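Local coordinates for protein endo-1,4-beta-xylanase (Pseudoalteromonas haloplanktis, PDB 1H12) that hydrolyses internal beta-1,4 linkages in xylan as a cold-adapted family 8 glycoside hydrolase, and possibly also cleaves cellulose and related beta-glucans, at residues Ala103-Asn109 against Gly120-Leu126; Gln80-Thr85 against Tyr148-Leu153; His248-Pro252 against Lys308-Leu313. All coordinates share one frame. Residue numbers count along the deposited sequence, not the author numbering.

Contact 1: Ala103-Asn109 against Gly120-Leu126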
ATOM      1  N   ALA A 103      16.971   2.843   3.121  1.00  7.61           N
ATOM      2  CA  ALA A 103      15.981   3.017   4.195  1.00  7.56           C
ATOM      3  C   ALA A 103      16.672   2.888   5.556  1.00  7.85           C
ATOM      4  O   ALA A 103      16.469   3.737   6.441  1.00  8.20           O
ATOM      5  CB  ALA A 103      14.871   1.983   4.062  1.00  8.18           C
ATOM      6  N   LYS A 104      17.434   1.823   5.735  1.00  8.18           N
ATOM      7  CA  LYS A 104      18.036   1.565   7.004  1.00  9.41           C
ATOM      8  C   LYS A 104      19.056   2.636   7.393  1.00  9.68           C
ATOM      9  O   LYS A 104      19.169   3.003   8.558  1.00 11.08           O
ATOM     10  CB  LYS A 104      18.600   0.130   7.015  1.00 12.31           C
ATOM     11  CG  LYS A 104      19.029  -0.413   8.295  1.00 15.87           C
ATOM     12  CD  LYS A 104      19.438  -1.960   8.126  1.00 17.38           C
ATOM     13  CE  LYS A 104      19.873  -2.488   9.425  1.00 22.39           C
ATOM     14  NZ  LYS A 104      20.342  -3.828   9.205  1.00 20.78           N
ATOM     15  N   ALA A 105      19.774   3.164   6.408  1.00  9.22           N
ATOM     16  CA  ALA A 105      20.797   4.163   6.671  1.00  9.21           C
ATOM     17  C   ALA A 105      20.207   5.555   6.883  1.00  9.21           C
ATOM     18  O   ALA A 105      20.695   6.292   7.740  1.00 11.05           O
ATOM     19  CB  ALA A 105      21.787   4.247   5.521  1.00 10.91           C
ATOM     20  N   TYR A 106      19.239   5.928   6.065  1.00  8.16           N
ATOM     21  CA  TYR A 106      18.845   7.319   5.943  1.00  8.81           C
ATOM     22  C   TYR A 106      17.420   7.620   6.411  1.00  9.07           C
ATOM     23  O   TYR A 106      17.159   8.738   6.859  1.00 10.97           O
ATOM     24  CB  TYR A 106      19.047   7.792   4.504  1.00  8.60           C
ATOM     25  CG  TYR A 106      20.420   7.595   3.971  1.00  8.26           C
ATOM     26  CD1 TYR A 106      21.525   8.137   4.598  1.00  9.92           C
ATOM     27  CD2 TYR A 106      20.667   6.847   2.834  1.00  8.93           C
ATOM     28  CE1 TYR A 106      22.805   7.953   4.112  1.00 10.47           C
ATOM     29  CE2 TYR A 106      21.934   6.651   2.355  1.00  9.76           C
ATOM     30  CZ  TYR A 106      23.010   7.192   3.012  1.00  9.80           C
ATOM     31  OH  TYR A 106      24.281   6.993   2.497  1.00 12.00           O
ATOM     32  N   GLN A 107      16.486   6.680   6.278  1.00  8.30           N
ATOM     33  CA  GLN A 107      15.138   6.888   6.774  1.00  7.98           C
ATOM     34  C   GLN A 107      14.977   6.575   8.243  1.00  7.86           C
ATOM     35  O   GLN A 107      14.208   7.239   8.950  1.00  8.98           O
ATOM     36  CB  GLN A 107      14.108   6.141   5.906  1.00  7.68           C
ATOM     37  CG  GLN A 107      14.003   6.707   4.517  1.00  7.76           C
ATOM     38  CD  GLN A 107      13.169   5.852   3.555  1.00  7.77           C
ATOM     39  OE1 GLN A 107      13.297   4.629   3.534  1.00  9.31           O
ATOM     40  NE2 GLN A 107      12.367   6.517   2.722  1.00  7.99           N
ATOM     41  N   LYS A 108      15.670   5.550   8.738  1.00  8.09           N
ATOM     42  CA  LYS A 108      15.496   5.124  10.119  1.00  8.28           C
ATOM     43  C   LYS A 108      15.911   6.229  11.079  1.00  9.27           C
ATOM     44  O   LYS A 108      17.071   6.702  11.021  1.00 11.36           O
ATOM     45  CB  LYS A 108      16.327   3.882  10.386  1.00  9.92           C
ATOM     46  CG  LYS A 108      16.090   3.306  11.742  1.00 10.47           C
ATOM     47  CD  LYS A 108      17.095   2.175  12.073  1.00 14.56           C
ATOM     48  CE  LYS A 108      17.092   1.851  13.537  1.00 15.71           C
ATOM     49  NZ  LYS A 108      18.132   0.857  13.865  1.00 20.79           N
ATOM     50  N   ASN A 109      15.076   6.563  12.030  1.00  8.92           N
ATOM     51  CA  ASN A 109      15.473   7.436  13.148  1.00  9.82           C
ATOM     52  C   ASN A 109      16.266   6.597  14.137  1.00 10.81           C
ATOM     53  O   ASN A 109      15.928   5.441  14.434  1.00 11.50           O
ATOM     54  CB  ASN A 109      14.250   8.006  13.849  1.00 10.38           C
ATOM     55  CG  ASN A 109      13.444   8.967  13.022  1.00 10.28           C
ATOM     56  OD1 ASN A 109      12.156   8.864  13.007  1.00 14.50           O
ATOM     57  ND2 ASN A 109      14.047   9.918  12.413  1.00 10.23           N
ATOM     58  N   GLY A 120      13.718   4.313  16.246  1.00  9.86           N
ATOM     59  CA  GLY A 120      13.599   3.218  15.320  1.00 10.27           C
ATOM     60  C   GLY A 120      12.483   3.273  14.319  1.00  9.02           C
ATOM     61  O   GLY A 120      12.355   2.352  13.524  1.00  9.39           O
ATOM     62  N   VAL A 121      11.650   4.319  14.340  1.00  8.96           N
ATOM     63  CA  VAL A 121      10.649   4.485  13.285  1.00  8.23           C
ATOM     64  C   VAL A 121      11.301   5.176  12.085  1.00  8.33           C
ATOM     65  O   VAL A 121      12.393   5.731  12.212  1.00  9.38           O
ATOM     66  CB  VAL A 121       9.367   5.212  13.752  1.00  8.98           C
ATOM     67  CG1 VAL A 121       8.880   4.617  15.089  1.00 10.81           C
ATOM     68  CG2 VAL A 121       9.513   6.704  13.854  1.00  9.47           C
ATOM     69  N   TYR A 122      10.626   5.146  10.959  1.00  7.84           N
ATOM     70  CA  TYR A 122      11.203   5.601   9.701  1.00  7.38           C
ATOM     71  C   TYR A 122      10.602   6.929   9.289  1.00  8.00           C
ATOM     72  O   TYR A 122       9.384   7.060   9.078  1.00  8.17           O
ATOM     73  CB  TYR A 122      11.017   4.481   8.634  1.00  8.41           C
ATOM     74  CG  TYR A 122      11.977   3.327   8.855  1.00  8.02           C
ATOM     75  CD1 TYR A 122      11.918   2.545   9.971  1.00  8.26           C
ATOM     76  CD2 TYR A 122      13.019   3.118   7.967  1.00  8.10           C
ATOM     77  CE1 TYR A 122      12.895   1.586  10.223  1.00  8.99           C
ATOM     78  CE2 TYR A 122      13.967   2.159   8.176  1.00  8.75           C
ATOM     79  CZ  TYR A 122      13.942   1.400   9.333  1.00  8.80           C
ATOM     80  OH  TYR A 122      14.954   0.518   9.572  1.00 10.32           O
ATOM     81  N   ALA A 123      11.460   7.925   9.198  1.00  7.92           N
ATOM     82  CA  ALA A 123      11.066   9.299   8.854  1.00  8.04           C
ATOM     83  C   ALA A 123      10.384   9.325   7.495  1.00  8.16           C
ATOM     84  O   ALA A 123      10.954   8.895   6.499  1.00  8.14           O
ATOM     85  CB  ALA A 123      12.326  10.136   8.807  1.00  8.48           C
ATOM     86  N   TRP A 124       9.171   9.861   7.460  1.00  7.98           N
ATOM     87  CA  TRP A 124       8.345   9.710   6.275  1.00  7.55           C
ATOM     88  C   TRP A 124       8.789  10.530   5.094  1.00  7.72           C
ATOM     89  O   TRP A 124       8.473  10.180   3.969  1.00  8.43           O
ATOM     90  CB  TRP A 124       6.869   9.914   6.564  1.00  8.48           C
ATOM     91  CG  TRP A 124       6.399  11.333   6.552  1.00  9.94           C
ATOM     92  CD1 TRP A 124       6.408  12.230   7.570  1.00 11.47           C
ATOM     93  CD2 TRP A 124       5.783  12.013   5.435  1.00 10.10           C
ATOM     94  NE1 TRP A 124       5.812  13.398   7.164  1.00 12.72           N
ATOM     95  CE2 TRP A 124       5.416  13.274   5.857  1.00 11.45           C
ATOM     96  CE3 TRP A 124       5.488  11.642   4.133  1.00 12.69           C
ATOM     97  CZ2 TRP A 124       4.739  14.179   5.028  1.00 14.08           C
ATOM     98  CZ3 TRP A 124       4.856  12.503   3.311  1.00 16.36           C
ATOM     99  CH2 TRP A 124       4.463  13.773   3.764  1.00 15.96           C
ATOM    100  N   LYS A 125       9.473  11.649   5.359  1.00  7.83           N
ATOM    101  CA  LYS A 125       9.859  12.577   4.303  1.00  8.30           C
ATOM    102  C   LYS A 125      11.303  13.020   4.423  1.00  7.97           C
ATOM    103  O   LYS A 125      11.685  13.665   5.416  1.00  8.82           O
ATOM    104  CB  LYS A 125       8.961  13.807   4.292  1.00  9.42           C
ATOM    105  CG  LYS A 125       9.153  14.685   3.100  1.00 11.74           C
ATOM    106  CD  LYS A 125       8.383  16.020   3.161  1.00 16.48           C
ATOM    107  CE  LYS A 125       6.993  15.828   2.874  1.00 20.56           C
ATOM    108  NZ  LYS A 125       6.397  17.314   2.838  1.00 25.31           N
ATOM    109  N   LEU A 126      12.083  12.638   3.431  1.00  7.91           N
ATOM    110  CA  LEU A 126      13.468  13.055   3.237  1.00  8.21           C
ATOM    111  C   LEU A 126      13.525  13.923   1.988  1.00  8.11           C
ATOM    112  O   LEU A 126      12.673  13.840   1.115  1.00  8.72           O
ATOM    113  CB  LEU A 126      14.381  11.852   3.062  1.00  8.89           C
ATOM    114  CG  LEU A 126      14.951  11.168   4.324  1.00 10.22           C
ATOM    115  CD1 LEU A 126      14.018  10.828   5.366  1.00 10.12           C
ATOM    116  CD2 LEU A 126      15.713   9.949   3.853  1.00 12.03           C
TER
HETATM  117  O   HOH W   1      11.458   9.014   3.722  1.00  8.33           O
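The end of helix 93-107 is joined here to the chain that leads into strand 123-128 by a single antiparallel bridge, placed where the (alpha/alpha)6 barrel of this family meets its antiparallel sheet. The last helical turn is of the wider pi type: Ala103 O accepts from both Gln107 N (2.9 Å) and Lys108 N (3.0 Å). Beyond it the backbone is extended, and Lys108 faces Tyr122 with CA atoms 4.3 Å apart. Two bonds flank this pair, Ala123 N to Gln107 O (2.8 Å, 157°) and Asn109 N to Val121 O (2.8 Å, 170°), which makes Lys108-Tyr122 a non-hydrogen-bonded antiparallel pair. A weak bond from Gly120 N to Asn109 O (3.1 Å, 134°) follows, but it comes from one residue beyond the regular register, so the ladder stops at a single bridge.

Tyr122 has the largest covered area of any residue here, 96 Å². Lys108 CB sits over one face of its ring, 3.9 Å from the centroid and 26° off the normal, a CH-pi contact, while Ala103 CB is 4.2 Å from Tyr122 CE2. The aliphatic part of Lys108 thus packs on the tyrosine while its NZ forms a salt bridge with Asp111; Lys104 NZ similarly pairs with Asp171. Leu126, whose backbone bonds to Ile75 of the adjacent strand, points toward the helix end: its CD2 lies 3.7 Å from Gln107 CG and 4.0 Å from Tyr106 CB. A water extends the polar link beyond the bridge, accepting from Gln107 NE2 at 2.8 Å and donating to Ala123 O at 2.8 Å.

Contact 2: Gln80-Thr85 against Tyr148-Leu153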
ATOM      1  N   GLN A  80       9.223   3.826  -0.873  1.00  6.63           N
ATOM      2  CA  GLN A  80      10.410   2.990  -0.665  1.00  6.37           C
ATOM      3  C   GLN A  80       9.987   1.546  -0.377  1.00  6.41           C
ATOM      4  O   GLN A  80      10.510   0.590  -0.965  1.00  7.06           O
ATOM      5  CB  GLN A  80      11.249   3.561   0.445  1.00  7.43           C
ATOM      6  CG  GLN A  80      12.680   3.008   0.515  1.00  8.09           C
ATOM      7  CD  GLN A  80      13.599   3.712  -0.538  1.00 29.89           C
ATOM      8  OE1 GLN A  80      14.836   3.280  -0.490  1.00 10.53           O
ATOM      9  NE2 GLN A  80      13.153   4.480  -1.306  1.00 49.77           N
ATOM     10  N   SER A  81       9.043   1.395   0.573  1.00  6.44           N
ATOM     11  CA  SER A  81       8.594   0.096   0.995  1.00  6.70           C
ATOM     12  C   SER A  81       7.796  -0.629  -0.077  1.00  6.73           C
ATOM     13  O   SER A  81       7.901  -1.859  -0.227  1.00  7.14           O
ATOM     14  CB  SER A  81       7.788   0.246   2.293  1.00  7.20           C
ATOM     15  OG  SER A  81       6.498   0.808   2.070  1.00  8.27           O
ATOM     16  N   TRP A  82       7.024   0.103  -0.855  1.00  6.71           N
ATOM     17  CA  TRP A  82       6.297  -0.444  -1.985  1.00  7.09           C
ATOM     18  C   TRP A  82       7.266  -0.937  -3.033  1.00  7.17           C
ATOM     19  O   TRP A  82       7.073  -2.024  -3.625  1.00  7.74           O
ATOM     20  CB  TRP A  82       5.311   0.567  -2.559  1.00  6.99           C
ATOM     21  CG  TRP A  82       4.211   0.968  -1.643  1.00  7.03           C
ATOM     22  CD1 TRP A  82       3.706   0.254  -0.601  1.00  7.81           C
ATOM     23  CD2 TRP A  82       3.477   2.196  -1.670  1.00  7.19           C
ATOM     24  NE1 TRP A  82       2.699   0.969   0.009  1.00  8.61           N
ATOM     25  CE2 TRP A  82       2.537   2.148  -0.616  1.00  7.94           C
ATOM     26  CE3 TRP A  82       3.541   3.359  -2.442  1.00  8.21           C
ATOM     27  CZ2 TRP A  82       1.674   3.192  -0.336  1.00  8.95           C
ATOM     28  CZ3 TRP A  82       2.694   4.397  -2.164  1.00  9.62           C
ATOM     29  CH2 TRP A  82       1.758   4.299  -1.133  1.00 10.13           C
ATOM     30  N   GLY A  83       8.328  -0.176  -3.286  1.00  6.93           N
ATOM     31  CA  GLY A  83       9.336  -0.605  -4.250  1.00  7.27           C
ATOM     32  C   GLY A  83      10.048  -1.877  -3.829  1.00  6.92           C
ATOM     33  O   GLY A  83      10.296  -2.752  -4.649  1.00  7.44           O
ATOM     34  N   MET A  84      10.381  -1.988  -2.546  1.00  7.08           N
ATOM     35  CA  MET A  84      10.953  -3.234  -2.043  1.00  6.80           C
ATOM     36  C   MET A  84       9.997  -4.407  -2.216  1.00  6.73           C
ATOM     37  O   MET A  84      10.397  -5.527  -2.564  1.00  7.36           O
ATOM     38  CB  MET A  84      11.329  -3.084  -0.560  1.00  6.90           C
ATOM     39  CG  MET A  84      12.594  -2.251  -0.331  1.00  7.01           C
ATOM     40  SD  MET A  84      12.818  -1.750   1.373  1.00  7.53           S
ATOM     41  CE  MET A  84      12.822  -3.353   2.200  1.00  8.47           C
ATOM     42  N   THR A  85       8.725  -4.172  -1.951  1.00  6.62           N
ATOM     43  CA  THR A  85       7.723  -5.201  -2.088  1.00  6.77           C
ATOM     44  C   THR A  85       7.641  -5.690  -3.537  1.00  6.86           C
ATOM     45  O   THR A  85       7.610  -6.882  -3.812  1.00  7.75           O
ATOM     46  CB  THR A  85       6.384  -4.709  -1.550  1.00  7.25           C
ATOM     47  OG1 THR A  85       6.514  -4.374  -0.176  1.00  7.62           O
ATOM     48  CG2 THR A  85       5.314  -5.770  -1.662  1.00  8.52           C
ATOM     49  N   TYR A 148       4.827  -2.336   5.297  1.00  6.60           N
ATOM     50  CA  TYR A 148       5.340  -2.901   4.057  1.00  6.40           C
ATOM     51  C   TYR A 148       6.808  -3.283   4.179  1.00  6.35           C
ATOM     52  O   TYR A 148       7.229  -4.282   3.593  1.00  6.85           O
ATOM     53  CB  TYR A 148       5.096  -1.982   2.865  1.00  6.44           C
ATOM     54  CG  TYR A 148       3.767  -2.148   2.173  1.00  6.65           C
ATOM     55  CD1 TYR A 148       3.637  -3.047   1.132  1.00  7.00           C
ATOM     56  CD2 TYR A 148       2.656  -1.407   2.541  1.00  6.68           C
ATOM     57  CE1 TYR A 148       2.474  -3.152   0.427  1.00  7.33           C
ATOM     58  CE2 TYR A 148       1.451  -1.548   1.858  1.00  7.20           C
ATOM     59  CZ  TYR A 148       1.378  -2.423   0.784  1.00  6.97           C
ATOM     60  OH  TYR A 148       0.224  -2.552   0.043  1.00  8.60           O
ATOM     61  N   PHE A 149       7.637  -2.503   4.915  1.00  6.36           N
ATOM     62  CA  PHE A 149       9.006  -2.905   5.081  1.00  6.52           C
ATOM     63  C   PHE A 149       9.089  -4.271   5.747  1.00  6.33           C
ATOM     64  O   PHE A 149       9.857  -5.145   5.328  1.00  7.20           O
ATOM     65  CB  PHE A 149       9.825  -1.920   5.946  1.00  6.82           C
ATOM     66  CG  PHE A 149      10.205  -0.586   5.323  1.00  7.14           C
ATOM     67  CD1 PHE A 149      10.748  -0.499   4.045  1.00  7.34           C
ATOM     68  CD2 PHE A 149      10.130   0.578   6.057  1.00  7.58           C
ATOM     69  CE1 PHE A 149      11.175   0.695   3.538  1.00  7.51           C
ATOM     70  CE2 PHE A 149      10.566   1.785   5.544  1.00  7.67           C
ATOM     71  CZ  PHE A 149      11.088   1.836   4.268  1.00  7.29           C
ATOM     72  N   ALA A 150       8.318  -4.455   6.842  1.00  6.60           N
ATOM     73  CA  ALA A 150       8.348  -5.749   7.535  1.00  6.89           C
ATOM     74  C   ALA A 150       7.916  -6.876   6.624  1.00  6.75           C
ATOM     75  O   ALA A 150       8.535  -7.944   6.581  1.00  7.45           O
ATOM     76  CB  ALA A 150       7.460  -5.690   8.755  1.00  7.75           C
ATOM     77  N   PHE A 151       6.824  -6.650   5.905  1.00  6.65           N
ATOM     78  CA  PHE A 151       6.313  -7.622   4.947  1.00  6.74           C
ATOM     79  C   PHE A 151       7.392  -7.984   3.912  1.00  6.71           C
ATOM     80  O   PHE A 151       7.664  -9.159   3.640  1.00  7.15           O
ATOM     81  CB  PHE A 151       5.064  -7.070   4.272  1.00  7.22           C
ATOM     82  CG  PHE A 151       4.488  -7.987   3.239  1.00  6.93           C
ATOM     83  CD1 PHE A 151       3.778  -9.142   3.585  1.00  7.47           C
ATOM     84  CD2 PHE A 151       4.639  -7.711   1.895  1.00  7.48           C
ATOM     85  CE1 PHE A 151       3.290 -10.001   2.657  1.00  7.83           C
ATOM     86  CE2 PHE A 151       4.133  -8.546   0.932  1.00  7.91           C
ATOM     87  CZ  PHE A 151       3.458  -9.713   1.311  1.00  8.18           C
ATOM     88  N   ALA A 152       7.969  -6.971   3.284  1.00  6.85           N
ATOM     89  CA  ALA A 152       8.939  -7.206   2.256  1.00  6.84           C
ATOM     90  C   ALA A 152      10.175  -7.930   2.759  1.00  6.75           C
ATOM     91  O   ALA A 152      10.694  -8.846   2.101  1.00  7.29           O
ATOM     92  CB  ALA A 152       9.310  -5.865   1.610  1.00  8.00           C
ATOM     93  N   LEU A 153      10.663  -7.560   3.944  1.00  7.24           N
ATOM     94  CA  LEU A 153      11.833  -8.178   4.552  1.00  7.09           C
ATOM     95  C   LEU A 153      11.598  -9.650   4.905  1.00  7.55           C
ATOM     96  O   LEU A 153      12.484 -10.501   4.716  1.00  7.67           O
ATOM     97  CB  LEU A 153      12.286  -7.372   5.756  1.00  7.66           C
ATOM     98  CG  LEU A 153      12.928  -6.025   5.421  1.00  7.28           C
ATOM     99  CD1 LEU A 153      12.901  -5.126   6.648  1.00  8.47           C
ATOM    100  CD2 LEU A 153      14.352  -6.183   4.900  1.00  8.23           C
TER
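This is a buried, side-chain-mediated packing of two nearly parallel helices, 77-89 and 143-160, near the middle of the catalytic domain. The local axes approach to 8.5 Å and cross at 19° with the same N-to-C sense, consistent with neighbouring inner helices of the family's (alpha/alpha)6 barrel. No hydrogen bond spans the interface. The backbones come close where at least one partner is small: CA atoms are 5.1 Å apart for Ser81-Phe149 and 4.9 Å for Thr85-Ala152.

Aromatic rings line both flanks: on one, Trp82 directs its edge at the face of Tyr148 in a T-shaped pair, with centroids 4.4 Å apart (five-membered ring) and planes at 84°; on the other, Ser81 CB lies over the Phe149 ring, 3.8 Å from its centroid. Met84 SD meets that ring at its edge, 4.7 Å from the centroid, a Met-aromatic contact. Thr85 OG1 is bonded within its own helix to Ser81 O (2.9 Å), so it can approach Ala152 CB at 3.6 Å with its hydroxyl satisfied.

Around this pair, Gln80 and Met84 touch helix 93-107, Phe149 and Leu153 reach helix 168-182, Phe151 stacks on Phe208, and Trp82 packs against helix 379-392.

Contact 3: His248-Pro252 against Lys308-Leu313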
ATOM      1  N   HIS A 248     -21.888   9.252   3.675  1.00 10.17           N
ATOM      2  CA  HIS A 248     -20.578   9.028   3.052  1.00  9.13           C
ATOM      3  C   HIS A 248     -20.646   8.309   1.710  1.00  9.54           C
ATOM      4  O   HIS A 248     -19.667   8.295   0.955  1.00 10.00           O
ATOM      5  CB  HIS A 248     -19.642   8.284   4.009  1.00  9.53           C
ATOM      6  CG  HIS A 248     -19.379   9.040   5.264  1.00  9.53           C
ATOM      7  ND1 HIS A 248     -18.567  10.141   5.286  1.00  9.75           N
ATOM      8  CD2 HIS A 248     -19.840   8.861   6.534  1.00  9.96           C
ATOM      9  CE1 HIS A 248     -18.577  10.634   6.525  1.00 10.55           C
ATOM     10  NE2 HIS A 248     -19.335   9.868   7.303  1.00 11.28           N
ATOM     11  N   TRP A 249     -21.786   7.717   1.381  1.00  9.37           N
ATOM     12  CA  TRP A 249     -22.041   7.138   0.087  1.00  9.79           C
ATOM     13  C   TRP A 249     -21.009   6.149  -0.396  1.00  9.28           C
ATOM     14  O   TRP A 249     -20.615   6.143  -1.552  1.00 10.61           O
ATOM     15  CB  TRP A 249     -22.396   8.241  -0.945  1.00 10.86           C
ATOM     16  CG  TRP A 249     -23.654   8.928  -0.571  1.00 11.24           C
ATOM     17  CD1 TRP A 249     -23.809  10.200  -0.056  1.00 12.93           C
ATOM     18  CD2 TRP A 249     -24.976   8.365  -0.582  1.00 12.48           C
ATOM     19  NE1 TRP A 249     -25.150  10.471   0.182  1.00 14.58           N
ATOM     20  CE2 TRP A 249     -25.866   9.344  -0.086  1.00 14.14           C
ATOM     21  CE3 TRP A 249     -25.475   7.111  -0.939  1.00 14.24           C
ATOM     22  CZ2 TRP A 249     -27.238   9.126   0.009  1.00 15.64           C
ATOM     23  CZ3 TRP A 249     -26.873   6.901  -0.842  1.00 16.07           C
ATOM     24  CH2 TRP A 249     -27.705   7.930  -0.357  1.00 17.55           C
ATOM     25  N   ASN A 250     -20.631   5.253   0.526  1.00  9.13           N
ATOM     26  CA  ASN A 250     -20.000   3.975   0.188  1.00  9.55           C
ATOM     27  C   ASN A 250     -18.535   4.042  -0.147  1.00  8.70           C
ATOM     28  O   ASN A 250     -17.960   3.042  -0.508  1.00 10.63           O
ATOM     29  CB  ASN A 250     -20.775   3.245  -0.911  1.00 10.94           C
ATOM     30  CG  ASN A 250     -22.274   3.207  -0.562  1.00 12.47           C
ATOM     31  OD1 ASN A 250     -22.619   2.751   0.481  1.00 14.15           O
ATOM     32  ND2 ASN A 250     -23.089   3.715  -1.397  1.00 18.76           N
ATOM     33  N   LEU A 251     -17.884   5.185   0.022  1.00  8.53           N
ATOM     34  CA  LEU A 251     -16.429   5.296  -0.126  1.00  7.87           C
ATOM     35  C   LEU A 251     -15.791   5.424   1.237  1.00  7.74           C
ATOM     36  O   LEU A 251     -16.230   6.210   2.089  1.00  8.15           O
ATOM     37  CB  LEU A 251     -16.024   6.485  -1.019  1.00  8.47           C
ATOM     38  CG  LEU A 251     -16.397   6.380  -2.472  1.00  9.20           C
ATOM     39  CD1 LEU A 251     -15.953   7.631  -3.212  1.00  9.54           C
ATOM     40  CD2 LEU A 251     -15.791   5.121  -3.116  1.00 10.16           C
ATOM     41  N   PRO A 252     -14.689   4.683   1.463  1.00  7.79           N
ATOM     42  CA  PRO A 252     -13.947   4.819   2.695  1.00  7.51           C
ATOM     43  C   PRO A 252     -13.198   6.152   2.738  1.00  7.73           C
ATOM     44  O   PRO A 252     -13.044   6.812   1.705  1.00  8.32           O
ATOM     45  CB  PRO A 252     -12.996   3.630   2.636  1.00  8.33           C
ATOM     46  CG  PRO A 252     -12.702   3.511   1.152  1.00  8.53           C
ATOM     47  CD  PRO A 252     -14.023   3.823   0.470  1.00  7.63           C
ATOM     48  N   LYS A 308     -20.091  -1.992  -3.386  1.00  9.45           N
ATOM     49  CA  LYS A 308     -20.740  -0.710  -3.152  1.00 10.04           C
ATOM     50  C   LYS A 308     -19.795   0.446  -3.509  1.00  9.40           C
ATOM     51  O   LYS A 308     -20.275   1.501  -4.001  1.00  9.81           O
ATOM     52  CB  LYS A 308     -21.257  -0.594  -1.726  1.00 10.85           C
ATOM     53  CG  LYS A 308     -22.401  -1.537  -1.427  1.00 12.28           C
ATOM     54  CD  LYS A 308     -22.638  -1.678   0.101  1.00 18.28           C
ATOM     55  CE  LYS A 308     -22.945  -0.485   0.923  1.00 22.84           C
ATOM     56  NZ  LYS A 308     -24.288   0.039   0.412  1.00 26.53           N
ATOM     57  N   ALA A 309     -18.508   0.335  -3.223  1.00  8.73           N
ATOM     58  CA  ALA A 309     -17.569   1.428  -3.540  1.00  8.28           C
ATOM     59  C   ALA A 309     -17.450   1.594  -5.047  1.00  7.89           C
ATOM     60  O   ALA A 309     -17.506   2.706  -5.566  1.00  9.00           O
ATOM     61  CB  ALA A 309     -16.232   1.151  -2.904  1.00  8.81           C
ATOM     62  N   LEU A 310     -17.217   0.495  -5.748  1.00  8.93           N
ATOM     63  CA  LEU A 310     -17.139   0.537  -7.211  1.00  9.19           C
ATOM     64  C   LEU A 310     -18.456   1.013  -7.810  1.00  9.66           C
ATOM     65  O   LEU A 310     -18.481   1.758  -8.789  1.00 10.46           O
ATOM     66  CB  LEU A 310     -16.722  -0.814  -7.788  1.00  9.84           C
ATOM     67  CG  LEU A 310     -15.319  -1.280  -7.405  1.00  9.51           C
ATOM     68  CD1 LEU A 310     -15.076  -2.639  -8.063  1.00 12.23           C
ATOM     69  CD2 LEU A 310     -14.260  -0.345  -7.842  1.00 11.77           C
ATOM     70  N   GLY A 311     -19.563   0.586  -7.215  1.00  9.69           N
ATOM     71  CA  GLY A 311     -20.864   1.064  -7.662  1.00 10.17           C
ATOM     72  C   GLY A 311     -20.982   2.560  -7.528  1.00 10.19           C
ATOM     73  O   GLY A 311     -21.521   3.234  -8.445  1.00 10.45           O
ATOM     74  N   PHE A 312     -20.537   3.121  -6.419  1.00  9.48           N
ATOM     75  CA  PHE A 312     -20.570   4.572  -6.276  1.00  9.10           C
ATOM     76  C   PHE A 312     -19.708   5.242  -7.334  1.00  9.12           C
ATOM     77  O   PHE A 312     -20.112   6.225  -7.952  1.00  9.31           O
ATOM     78  CB  PHE A 312     -20.111   5.042  -4.885  1.00  9.94           C
ATOM     79  CG  PHE A 312     -20.021   6.536  -4.843  1.00  9.64           C
ATOM     80  CD1 PHE A 312     -21.165   7.295  -4.667  1.00 11.78           C
ATOM     81  CD2 PHE A 312     -18.826   7.180  -5.114  1.00 10.16           C
ATOM     82  CE1 PHE A 312     -21.078   8.723  -4.764  1.00 11.82           C
ATOM     83  CE2 PHE A 312     -18.756   8.544  -5.196  1.00 11.84           C
ATOM     84  CZ  PHE A 312     -19.881   9.319  -5.029  1.00 11.49           C
ATOM     85  N   LEU A 313     -18.490   4.732  -7.560  1.00  8.60           N
ATOM     86  CA  LEU A 313     -17.627   5.375  -8.531  1.00  8.68           C
ATOM     87  C   LEU A 313     -18.243   5.347  -9.938  1.00  8.69           C
ATOM     88  O   LEU A 313     -18.149   6.319 -10.690  1.00  9.30           O
ATOM     89  CB  LEU A 313     -16.240   4.775  -8.493  1.00  9.23           C
ATOM     90  CG  LEU A 313     -15.475   5.046  -7.174  1.00  9.16           C
ATOM     91  CD1 LEU A 313     -14.143   4.259  -7.232  1.00 11.51           C
ATOM     92  CD2 LEU A 313     -15.151   6.512  -6.993  1.00 10.63           C
TER
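Leu251 is the apolar centre: its CD1 lies 3.5 Å from Phe312 CD2 and 4.0 Å from Leu313 CD2, and its CD2 is 4.0 Å from Ala309 CB. The side chain therefore meets residues 309, 312 and 313, spaced as one helical face requires. Trp249 extends the apolar surface outward, with its CB 4.0 Å from Phe312 CD1, although the indole itself leads away from the helix. The Phe312 ring has an edge-to-face neighbour in Tyr329.

Trp249, Asn250 and Leu251 belong to a type I' beta turn from His248 to Leu251, in the loop after helix 219-243. Its two central residues adopt left-handed backbone angles, 53/46 for Trp249 and 79/7 for Asn250, and the turn packs on helix 300-318 of the (alpha/alpha)6 domain. Asn250 and Ala309 have the nearest CA atoms of the two segments, 5.1 Å apart, and Ala309 CA donates a CA-H...O contact to Asn250 O at 3.5 Å.

Toward solvent, Lys308 bends its chain through two p rotamers, chi3 and chi4, and gives a weak hydrogen bond from NZ to Asn250 OD1 at 3.2 Å; that oxygen also accepts from Gly245 N, its stronger partner.

In the fold
From the N terminus, contact 2 opens first, on helix 77-89, and helix 93-107 follows directly. Contact 1 then closes the ten-residue loop 110-119 and passes the chain into strand 123-128. Contact 2 closes only afterwards, on helix 143-160, so contact 1 lies wholly within the interval it spans. The two also touch, Tyr122 CD2 lying 3.7 Å from Phe149 CE2, which couples the helix-to-sheet junction to the helix pair. Contact 3 comes later, in series, closing the excursion 253-307 between the loop after helix 219-243 and helix 300-318. Its centre is about 35 Å from that of contact 1, across the centre of the chain.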